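PDB 4ZXO: glycosyl hydrolase family 26 from Bacteroides ovatus, which probably hydrolyses internal beta-1,4-mannosidic linkages of galactomannan as a GH26 beta-mannanase. Local coordinates for residues A[39-53]-A[303-316]. Residues are numbered along the deposited sequence; the frame is centred on the assembly and turned at random.
Sequences IGWEGDKGRSDVKSV and NAREKSTHYYAPYP
Asp49 and Asn303 meet through one bond, Asn303 ND2 to Asp49 OD2 at 2.9 Å, which lies in the amide plane and takes the anti lone pair of the oxygen. The same OD2 accepts Ile39 N on its syn side, while Trp41 NE1 reaches Asp49 OD1 from above the carboxylate plane, 2.8 Å away. Three donors thus fix the rotation of this buried carboxylate and probably stabilise its charge. Next to it, Ile39 lies over one face of the Tyr315 ring, CB 4.0 Å from the ring centroid in a CH-pi contact. With CG1 beside its own backbone N (chi1 -60°), Ile39 also sends CD1 to Tyr311 CB, 4.0 Å off. Tyr311 in turn offers a ring face to Tyr315 CE2. From helix 49-54, Val53 CG2 presses on the backbone of Tyr315, 3.4 Å from its carbonyl C. Arg305 grips the exposed Glu42 side-on, Arg305 NE to Glu42 OE1 at 2.9 Å and NH2 to OE2 at 3.0 Å; both nitrogens come from above the carboxylate, its plane turned 67° from the guanidinium. NH2 also bonds to Asp77 O, NH1 pairs with Glu306, and Tyr37 adds a cation-pi contact. A leucine at Arg305 would probably leave Glu42 without its cationic mate and Glu306 with only Arg302 of its two. Farther out, Asn303 OD1 takes the backbone N-H of Tyr312 and Ala313, which sets the amide facing Asp49. The contact joins the excursions following neighbouring parallel strands 27-32 and 295-300 of the family 26 TIM barrel.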
loop_
_atom_site.group_PDB
_atom_site.type_symbol
_atom_site.label_atom_id
_atom_site.label_comp_id
_atom_site.label_asym_id
_atom_site.label_seq_id
_atom_site.Cartn_x
_atom_site.Cartn_y
_atom_site.Cartn_z
ATOM N N ILE A 39 -0.020 17.625 -8.743
ATOM C CA ILE A 39 -0.881 18.754 -9.092
ATOM C C ILE A 39 -0.204 19.593 -10.197
ATOM O O ILE A 39 0.898 20.098 -10.024
ATOM C CB ILE A 39 -1.211 19.579 -7.844
ATOM C CG1 ILE A 39 -1.947 18.690 -6.831
ATOM C CG2 ILE A 39 -2.043 20.785 -8.218
ATOM C CD1 ILE A 39 -3.143 17.907 -7.437
ATOM N N GLY A 40 -0.860 19.688 -11.359
ATOM C CA GLY A 40 -0.326 20.448 -12.469
ATOM C C GLY A 40 0.672 19.769 -13.397
ATOM O O GLY A 40 1.187 20.431 -14.319
ATOM N N TRP A 41 0.958 18.476 -13.192
ATOM C CA TRP A 41 1.914 17.818 -14.077
ATOM C C TRP A 41 1.725 16.311 -14.158
ATOM O O TRP A 41 1.088 15.682 -13.295
ATOM C CB TRP A 41 3.357 18.125 -13.639
ATOM C CG TRP A 41 3.658 17.480 -12.326
ATOM C CD1 TRP A 41 3.370 17.988 -11.083
ATOM C CD2 TRP A 41 4.288 16.206 -12.115
ATOM N NE1 TRP A 41 3.810 17.120 -10.117
ATOM C CE2 TRP A 41 4.354 16.008 -10.721
ATOM C CE3 TRP A 41 4.839 15.224 -12.975
ATOM C CZ2 TRP A 41 4.919 14.841 -10.144
ATOM C CZ3 TRP A 41 5.400 14.086 -12.412
ATOM C CH2 TRP A 41 5.421 13.891 -10.997
ATOM N N GLU A 42 2.277 15.720 -15.221
ATOM C CA GLU A 42 2.246 14.270 -15.397
ATOM C C GLU A 42 3.473 13.871 -16.189
ATOM O O GLU A 42 3.722 14.420 -17.264
ATOM C CB GLU A 42 0.988 13.813 -16.137
ATOM C CG GLU A 42 1.005 12.319 -16.400
ATOM C CD GLU A 42 -0.373 11.789 -16.766
ATOM O OE1 GLU A 42 -1.326 12.590 -16.904
ATOM O OE2 GLU A 42 -0.505 10.563 -16.945
ATOM N N GLY A 43 4.249 12.930 -15.670
ATOM C CA GLY A 43 5.246 12.295 -16.506
ATOM C C GLY A 43 6.600 12.974 -16.526
ATOM O O GLY A 43 7.509 12.423 -17.118
ATOM N N ASP A 44 6.756 14.134 -15.883
ATOM C CA ASP A 44 8.061 14.815 -15.855
ATOM C C ASP A 44 9.119 13.922 -15.173
ATOM O O ASP A 44 8.903 13.412 -14.077
ATOM C CB ASP A 44 7.989 16.162 -15.096
ATOM C CG ASP A 44 6.898 17.107 -15.625
ATOM O OD1 ASP A 44 5.952 16.657 -16.286
ATOM O OD2 ASP A 44 6.965 18.315 -15.334
ATOM N N LYS A 45 10.277 13.788 -15.811
ATOM C CA LYS A 45 11.298 12.852 -15.359
ATOM C C LYS A 45 11.824 13.270 -13.986
ATOM O O LYS A 45 12.168 14.444 -13.788
ATOM C CB LYS A 45 12.436 12.796 -16.396
ATOM C CG LYS A 45 13.608 11.928 -16.040
ATOM C CD LYS A 45 13.255 10.447 -16.126
ATOM C CE LYS A 45 14.519 9.579 -16.362
ATOM N NZ LYS A 45 14.151 8.175 -16.856
ATOM N N GLY A 46 11.801 12.339 -13.032
ATOM C CA GLY A 46 12.294 12.565 -11.679
ATOM C C GLY A 46 11.421 13.454 -10.792
ATOM O O GLY A 46 11.772 13.638 -9.617
ATOM N N ARG A 47 10.322 14.024 -11.320
ATOM C CA ARG A 47 9.502 14.983 -10.553
ATOM C C ARG A 47 8.652 14.251 -9.515
ATOM O O ARG A 47 8.406 13.044 -9.665
ATOM C CB ARG A 47 8.602 15.825 -11.503
ATOM C CG ARG A 47 7.878 16.984 -10.842
ATOM C CD ARG A 47 7.382 17.979 -11.886
ATOM N NE ARG A 47 6.597 19.031 -11.280
ATOM C CZ ARG A 47 6.041 20.027 -11.954
ATOM N NH1 ARG A 47 6.147 20.095 -13.270
ATOM N NH2 ARG A 47 5.351 20.929 -11.299
ATOM N N SER A 48 8.299 14.968 -8.430
ATOM C CA SER A 48 7.620 14.416 -7.253
ATOM C C SER A 48 7.042 15.577 -6.472
ATOM O O SER A 48 7.816 16.496 -6.137
ATOM C CB SER A 48 8.607 13.670 -6.372
ATOM O OG SER A 48 8.129 13.595 -5.027
ATOM N N ASP A 49 5.727 15.599 -6.176
ATOM C CA ASP A 49 5.234 16.735 -5.377
ATOM C C ASP A 49 5.881 16.712 -3.983
ATOM O O ASP A 49 6.154 17.784 -3.390
ATOM C CB ASP A 49 3.732 16.699 -5.244
ATOM C CG ASP A 49 3.030 17.254 -6.453
ATOM O OD1 ASP A 49 3.713 17.784 -7.375
ATOM O OD2 ASP A 49 1.787 17.232 -6.430
ATOM N N VAL A 50 6.131 15.524 -3.447
ATOM C CA VAL A 50 6.817 15.449 -2.145
ATOM C C VAL A 50 8.235 16.026 -2.184
ATOM O O VAL A 50 8.586 16.886 -1.367
ATOM C CB VAL A 50 6.837 13.977 -1.632
ATOM C CG1 VAL A 50 7.758 13.824 -0.438
ATOM C CG2 VAL A 50 5.401 13.602 -1.257
ATOM N N LYS A 51 9.025 15.616 -3.164
ATOM C CA LYS A 51 10.365 16.151 -3.272
ATOM C C LYS A 51 10.336 17.639 -3.570
ATOM O O LYS A 51 11.143 18.397 -3.034
ATOM C CB LYS A 51 11.147 15.380 -4.363
ATOM C CG LYS A 51 12.630 15.792 -4.490
ATOM C CD LYS A 51 13.332 14.885 -5.468
ATOM C CE LYS A 51 14.771 15.318 -5.755
ATOM N NZ LYS A 51 14.774 16.318 -6.876
ATOM N N SER A 52 9.371 18.095 -4.378
ATOM C CA SER A 52 9.308 19.536 -4.699
ATOM C C SER A 52 9.071 20.351 -3.453
ATOM O O SER A 52 9.470 21.522 -3.407
ATOM C CB SER A 52 8.198 19.830 -5.709
ATOM O OG SER A 52 8.544 19.324 -6.965
ATOM N N VAL A 53 8.431 19.752 -2.439
ATOM C CA VAL A 53 8.205 20.516 -1.195
ATOM C C VAL A 53 9.330 20.365 -0.185
ATOM O O VAL A 53 9.862 21.354 0.323
ATOM C CB VAL A 53 6.869 20.127 -0.529
ATOM C CG1 VAL A 53 6.717 20.735 0.901
ATOM C CG2 VAL A 53 5.734 20.546 -1.419
ATOM N N ASN A 303 -1.808 12.568 -5.589
ATOM C CA ASN A 303 -2.110 13.971 -5.928
ATOM C C ASN A 303 -2.677 14.005 -7.327
ATOM O O ASN A 303 -1.927 13.981 -8.303
ATOM C CB ASN A 303 -0.840 14.831 -5.807
ATOM C CG ASN A 303 -0.500 15.162 -4.361
ATOM O OD1 ASN A 303 -1.006 14.510 -3.435
ATOM N ND2 ASN A 303 0.360 16.165 -4.163
ATOM N N ALA A 304 -4.007 13.967 -7.439
ATOM C CA ALA A 304 -4.660 13.681 -8.727
ATOM C C ALA A 304 -4.562 14.818 -9.728
ATOM O O ALA A 304 -5.247 15.844 -9.600
ATOM C CB ALA A 304 -6.144 13.318 -8.494
ATOM N N ARG A 305 -3.777 14.613 -10.756
ATOM C CA ARG A 305 -3.537 15.647 -11.744
ATOM C C ARG A 305 -4.813 15.997 -12.446
ATOM O O ARG A 305 -4.971 17.105 -12.859
ATOM C CB ARG A 305 -2.436 15.253 -12.705
ATOM C CG ARG A 305 -2.794 14.373 -13.882
ATOM C CD ARG A 305 -3.056 12.944 -13.499
ATOM N NE ARG A 305 -2.795 11.971 -14.538
ATOM C CZ ARG A 305 -3.305 10.759 -14.514
ATOM N NH1 ARG A 305 -4.103 10.428 -13.532
ATOM N NH2 ARG A 305 -3.010 9.888 -15.409
ATOM N N GLU A 306 -5.707 15.035 -12.516
ATOM C CA GLU A 306 -6.940 15.176 -13.285
ATOM C C GLU A 306 -8.097 15.710 -12.435
ATOM O O GLU A 306 -9.197 15.967 -12.964
ATOM C CB GLU A 306 -7.326 13.832 -13.937
ATOM C CG GLU A 306 -8.105 12.864 -13.038
ATOM C CD GLU A 306 -7.272 12.037 -12.110
ATOM O OE1 GLU A 306 -6.051 12.256 -11.978
ATOM O OE2 GLU A 306 -7.870 11.138 -11.473
ATOM N N LYS A 307 -7.881 15.889 -11.135
ATOM C CA LYS A 307 -8.919 16.426 -10.241
ATOM C C LYS A 307 -8.181 17.175 -9.126
ATOM O O LYS A 307 -7.891 16.603 -8.078
ATOM C CB LYS A 307 -9.801 15.299 -9.695
ATOM C CG LYS A 307 -11.007 15.717 -8.830
ATOM C CD LYS A 307 -11.753 14.435 -8.377
ATOM C CE LYS A 307 -12.962 14.688 -7.485
ATOM N NZ LYS A 307 -13.576 13.391 -6.989
ATOM N N SER A 308 -7.902 18.462 -9.361
ATOM C CA SER A 308 -6.871 19.153 -8.608
ATOM C C SER A 308 -7.228 19.455 -7.130
ATOM O O SER A 308 -6.382 19.958 -6.375
ATOM C CB SER A 308 -6.498 20.438 -9.350
ATOM O OG SER A 308 -7.572 21.332 -9.347
ATOM N N THR A 309 -8.477 19.188 -6.730
ATOM C CA THR A 309 -8.896 19.249 -5.323
ATOM C C THR A 309 -8.583 17.940 -4.570
ATOM O O THR A 309 -8.631 17.856 -3.325
ATOM C CB THR A 309 -10.422 19.503 -5.223
ATOM O OG1 THR A 309 -11.100 18.463 -5.947
ATOM C CG2 THR A 309 -10.779 20.827 -5.855
ATOM N N HIS A 310 -8.264 16.899 -5.324
ATOM C CA HIS A 310 -8.129 15.571 -4.748
ATOM C C HIS A 310 -6.655 15.280 -4.563
ATOM O O HIS A 310 -6.017 14.691 -5.471
ATOM C CB HIS A 310 -8.794 14.523 -5.681
ATOM C CG HIS A 310 -8.878 13.140 -5.108
ATOM N ND1 HIS A 310 -9.501 12.861 -3.912
ATOM C CD2 HIS A 310 -8.430 11.946 -5.582
ATOM C CE1 HIS A 310 -9.473 11.559 -3.681
ATOM N NE2 HIS A 310 -8.824 10.976 -4.680
ATOM N N TYR A 311 -6.083 15.679 -3.409
ATOM C CA TYR A 311 -4.649 15.422 -3.194
ATOM C C TYR A 311 -4.398 15.257 -1.720
ATOM O O TYR A 311 -5.152 15.805 -0.878
ATOM C CB TYR A 311 -3.791 16.557 -3.773
ATOM C CG TYR A 311 -4.064 17.917 -3.186
ATOM C CD1 TYR A 311 -3.448 18.321 -2.009
ATOM C CD2 TYR A 311 -4.933 18.803 -3.823
ATOM C CE1 TYR A 311 -3.683 19.551 -1.455
ATOM C CE2 TYR A 311 -5.199 20.069 -3.294
ATOM C CZ TYR A 311 -4.559 20.454 -2.114
ATOM O OH TYR A 311 -4.804 21.732 -1.594
ATOM N N TYR A 312 -3.369 14.498 -1.390
ATOM C CA TYR A 312 -3.119 14.156 0.001
ATOM C C TYR A 312 -1.689 14.456 0.433
ATOM O O TYR A 312 -1.398 14.373 1.602
ATOM C CB TYR A 312 -3.461 12.665 0.259
ATOM C CG TYR A 312 -4.946 12.382 0.040
ATOM C CD1 TYR A 312 -5.858 12.415 1.098
ATOM C CD2 TYR A 312 -5.432 12.140 -1.241
ATOM C CE1 TYR A 312 -7.213 12.200 0.893
ATOM C CE2 TYR A 312 -6.774 11.931 -1.468
ATOM C CZ TYR A 312 -7.668 11.919 -0.393
ATOM O OH TYR A 312 -9.003 11.699 -0.656
ATOM N N ALA A 313 -0.790 14.742 -0.508
ATOM C CA ALA A 313 0.539 15.291 -0.174
ATOM C C ALA A 313 0.546 16.750 -0.571
ATOM O O ALA A 313 -0.227 17.137 -1.436
ATOM C CB ALA A 313 1.656 14.506 -0.908
ATOM N N PRO A 314 1.384 17.572 0.074
ATOM C CA PRO A 314 1.425 18.939 -0.395
ATOM C C PRO A 314 2.099 19.063 -1.756
ATOM O O PRO A 314 2.664 18.088 -2.300
ATOM C CB PRO A 314 2.245 19.656 0.685
ATOM C CG PRO A 314 3.124 18.632 1.248
ATOM C CD PRO A 314 2.395 17.302 1.130
ATOM N N TYR A 315 2.079 20.292 -2.261
ATOM C CA TYR A 315 2.835 20.668 -3.446
ATOM C C TYR A 315 3.269 22.102 -3.188
ATOM O O TYR A 315 2.738 22.735 -2.268
ATOM C CB TYR A 315 1.987 20.549 -4.714
ATOM C CG TYR A 315 0.661 21.260 -4.654
ATOM C CD1 TYR A 315 0.553 22.608 -4.996
ATOM C CD2 TYR A 315 -0.470 20.595 -4.254
ATOM C CE1 TYR A 315 -0.653 23.243 -4.942
ATOM C CE2 TYR A 315 -1.688 21.225 -4.211
ATOM C CZ TYR A 315 -1.774 22.533 -4.552
ATOM O OH TYR A 315 -3.009 23.144 -4.514
ATOM N N PRO A 316 4.180 22.637 -4.003
ATOM C CA PRO A 316 4.637 23.993 -3.694
ATOM C C PRO A 316 3.525 25.072 -3.631
ATOM O O PRO A 316 2.692 25.208 -4.548
ATOM C CB PRO A 316 5.624 24.275 -4.853
ATOM C CG PRO A 316 6.200 22.897 -5.147
ATOM C CD PRO A 316 4.991 21.996 -5.065
HETATM O O HOH W 1 -3.525 19.048 -12.108
#